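Local coordinates for aggregation suppressing protein (Salmonella enterica subsp. enterica serovar Typhimurium, PDB 4ZJ9) that probably acts as a small heat-shock chaperone of the HSP20 family that suppresses aggregation of other proteins under stress, at residues Y57-V63 and G127-I133. Numbering follows the deposited sequence.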
loop_
_atom_site.group_PDB
_atom_site.type_symbol
_atom_site.label_atom_id
_atom_site.label_comp_id
_atom_site.label_asym_id
_atom_site.label_seq_id
_atom_site.Cartn_x
_atom_site.Cartn_y
_atom_site.Cartn_z
ATOM N N TYR A 57 14.392 3.247 -16.501
ATOM C CA TYR A 57 13.362 3.874 -15.715
ATOM C C TYR A 57 12.860 2.878 -14.660
ATOM O O TYR A 57 12.960 1.709 -14.824
ATOM C CB TYR A 57 12.215 4.329 -16.614
ATOM C CG TYR A 57 12.623 5.288 -17.706
ATOM C CD1 TYR A 57 13.051 4.827 -18.963
ATOM C CD2 TYR A 57 12.592 6.649 -17.490
ATOM C CE1 TYR A 57 13.448 5.720 -19.955
ATOM C CE2 TYR A 57 12.970 7.544 -18.474
ATOM C CZ TYR A 57 13.405 7.089 -19.698
ATOM O OH TYR A 57 13.779 8.034 -20.618
ATOM N N LEU A 58 12.352 3.393 -13.553
ATOM C CA LEU A 58 11.674 2.593 -12.535
ATOM C C LEU A 58 10.334 3.208 -12.284
ATOM O O LEU A 58 10.236 4.357 -11.887
ATOM C CB LEU A 58 12.457 2.461 -11.248
ATOM C CG LEU A 58 11.722 1.614 -10.175
ATOM C CD1 LEU A 58 11.730 0.126 -10.506
ATOM C CD2 LEU A 58 12.297 1.850 -8.774
ATOM N N LEU A 59 9.300 2.427 -12.544
ATOM C CA LEU A 59 7.943 2.830 -12.270
ATOM C C LEU A 59 7.525 2.153 -10.979
ATOM O O LEU A 59 7.670 0.924 -10.806
ATOM C CB LEU A 59 7.029 2.365 -13.415
ATOM C CG LEU A 59 5.551 2.516 -13.139
ATOM C CD1 LEU A 59 5.175 3.984 -13.079
ATOM C CD2 LEU A 59 4.826 1.764 -14.245
ATOM N N THR A 60 7.016 2.942 -10.058
ATOM C CA THR A 60 6.473 2.394 -8.816
ATOM C C THR A 60 5.015 2.752 -8.684
ATOM O O THR A 60 4.647 3.940 -8.653
ATOM C CB THR A 60 7.285 2.989 -7.599
ATOM O OG1 THR A 60 8.641 2.574 -7.749
ATOM C CG2 THR A 60 6.785 2.469 -6.289
ATOM N N VAL A 61 4.168 1.728 -8.572
ATOM C CA VAL A 61 2.755 1.970 -8.414
ATOM C C VAL A 61 2.319 1.528 -7.009
ATOM O O VAL A 61 2.649 0.438 -6.564
ATOM C CB VAL A 61 1.955 1.194 -9.467
ATOM C CG1 VAL A 61 0.478 1.596 -9.437
ATOM C CG2 VAL A 61 2.525 1.480 -10.832
ATOM N N SER A 62 1.567 2.411 -6.340
ATOM C CA SER A 62 1.042 2.141 -4.975
ATOM C C SER A 62 -0.209 1.253 -5.109
ATOM O O SER A 62 -1.212 1.703 -5.649
ATOM C CB SER A 62 0.652 3.411 -4.235
ATOM O OG SER A 62 0.240 3.082 -2.870
ATOM N N VAL A 63 -0.110 -0.008 -4.683
ATOM C CA VAL A 63 -1.187 -0.953 -4.860
ATOM C C VAL A 63 -1.378 -1.776 -3.552
ATOM O O VAL A 63 -1.269 -3.008 -3.561
ATOM C CB VAL A 63 -0.984 -1.875 -6.073
ATOM C CG1 VAL A 63 -1.272 -1.104 -7.373
ATOM C CG2 VAL A 63 0.369 -2.485 -6.024
ATOM N N GLY A 127 3.139 -3.671 -0.883
ATOM C CA GLY A 127 2.024 -2.885 -1.407
ATOM C C GLY A 127 2.416 -1.978 -2.559
ATOM O O GLY A 127 1.666 -1.083 -2.932
ATOM N N LEU A 128 3.570 -2.264 -3.164
ATOM C CA LEU A 128 4.116 -1.505 -4.236
ATOM C C LEU A 128 4.382 -2.410 -5.440
ATOM O O LEU A 128 4.792 -3.552 -5.281
ATOM C CB LEU A 128 5.434 -0.755 -3.863
ATOM C CG LEU A 128 5.311 0.241 -2.708
ATOM C CD1 LEU A 128 6.686 0.802 -2.374
ATOM C CD2 LEU A 128 4.272 1.294 -2.966
ATOM N N LEU A 129 4.086 -1.882 -6.649
ATOM C CA LEU A 129 4.399 -2.639 -7.849
ATOM C C LEU A 129 5.551 -1.898 -8.484
ATOM O O LEU A 129 5.400 -0.712 -8.824
ATOM C CB LEU A 129 3.200 -2.640 -8.780
ATOM C CG LEU A 129 3.486 -3.372 -10.121
ATOM C CD1 LEU A 129 3.802 -4.865 -9.985
ATOM C CD2 LEU A 129 2.233 -3.177 -10.941
ATOM N N LEU A 130 6.682 -2.558 -8.615
ATOM C CA LEU A 130 7.882 -2.002 -9.143
ATOM C C LEU A 130 8.181 -2.591 -10.510
ATOM O O LEU A 130 8.429 -3.793 -10.639
ATOM C CB LEU A 130 9.066 -2.298 -8.213
ATOM C CG LEU A 130 9.213 -1.194 -7.141
ATOM C CD1 LEU A 130 8.143 -1.246 -6.082
ATOM C CD2 LEU A 130 10.537 -1.406 -6.432
ATOM N N VAL A 131 8.214 -1.729 -11.515
ATOM C CA VAL A 131 8.431 -2.114 -12.899
ATOM C C VAL A 131 9.675 -1.431 -13.467
ATOM O O VAL A 131 9.718 -0.201 -13.624
ATOM C CB VAL A 131 7.221 -1.738 -13.730
ATOM C CG1 VAL A 131 7.408 -2.310 -15.154
ATOM C CG2 VAL A 131 6.004 -2.386 -13.111
ATOM N N GLU A 132 10.700 -2.216 -13.774
ATOM C CA GLU A 132 11.912 -1.690 -14.402
ATOM C C GLU A 132 11.746 -1.723 -15.892
ATOM O O GLU A 132 11.342 -2.722 -16.455
ATOM C CB GLU A 132 13.159 -2.521 -14.049
ATOM C CG GLU A 132 13.315 -2.683 -12.539
ATOM C CD GLU A 132 14.546 -3.472 -12.131
ATOM O OE1 GLU A 132 15.079 -4.246 -12.971
ATOM O OE2 GLU A 132 14.968 -3.302 -10.957
ATOM N N ILE A 133 12.079 -0.605 -16.495
ATOM C CA ILE A 133 11.940 -0.405 -17.909
ATOM C C ILE A 133 13.349 -0.019 -18.404
ATOM O O ILE A 133 13.961 0.923 -17.911
ATOM C CB ILE A 133 10.940 0.692 -18.237
ATOM C CG1 ILE A 133 9.541 0.365 -17.714
ATOM C CG2 ILE A 133 10.900 0.969 -19.730
ATOM C CD1 ILE A 133 8.797 1.638 -17.335
#
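Tyr57, Leu59 and Val61 each pair with Ile133, Val131 and Leu129, respectively, through two backbone hydrogen bonds. The strands run antiparallel, with axes 4.6 Å apart at closest approach and an angle of 164° between their directions. The bonds are short and nearly straight. Leu59 N reaches Val131 O at 2.9 Å, and Val61 N reaches Leu129 O at 2.7 Å. A seventh bond, from Val63 N to Gly127 O (2.7 Å), closes the pairing just beyond the strands and is more bent, 154° at the hydrogen. Gly127 has a positive phi, a backbone shape that glycine adopts most easily.

Tyr57, Leu59, Val61, Leu129, Val131 and Ile133 share one face. Leu59 CB lies 4.1 Å from Val131 CB, and the Ile133 CD1 methyl comes up to Leu59 CB. At the far end Val63 CG2 sits 4.0 Å from Leu129 CB. With CG1 anti to the carbonyl carbon (chi1 -75°), the CG2 branch is turned toward Leu129 and also touches Gly127 O. Phe111, Leu109 and Phe107 of strand 107-112 cover Leu59, Val61 and Val63 in turn.

The other face carries Leu58, Thr60, Ser62, Leu128, Leu130 and Glu132. Leu58 CD1 meets the aliphatic CG of Glu132 at 3.8 Å, probably loosely, since the Glu132 side chain is poorly ordered. Thr60 and Leu130 lie side by side, with Thr60 CG2 4.0 Å from Leu130 CD1.

The two strands are the inner pair of a four-stranded sheet in the alpha-crystallin beta-sandwich. Backbone groups of the hydrogen-bonded pairs satisfy each other; the alternate residues bond to the flanking segments. Buried Leu59, Val61, Leu129, Val131 and Ile133 build the apolar interior between the sheets. Tyr57 and Thr60 instead pack on Ile98 and Ile102 of the second subunit.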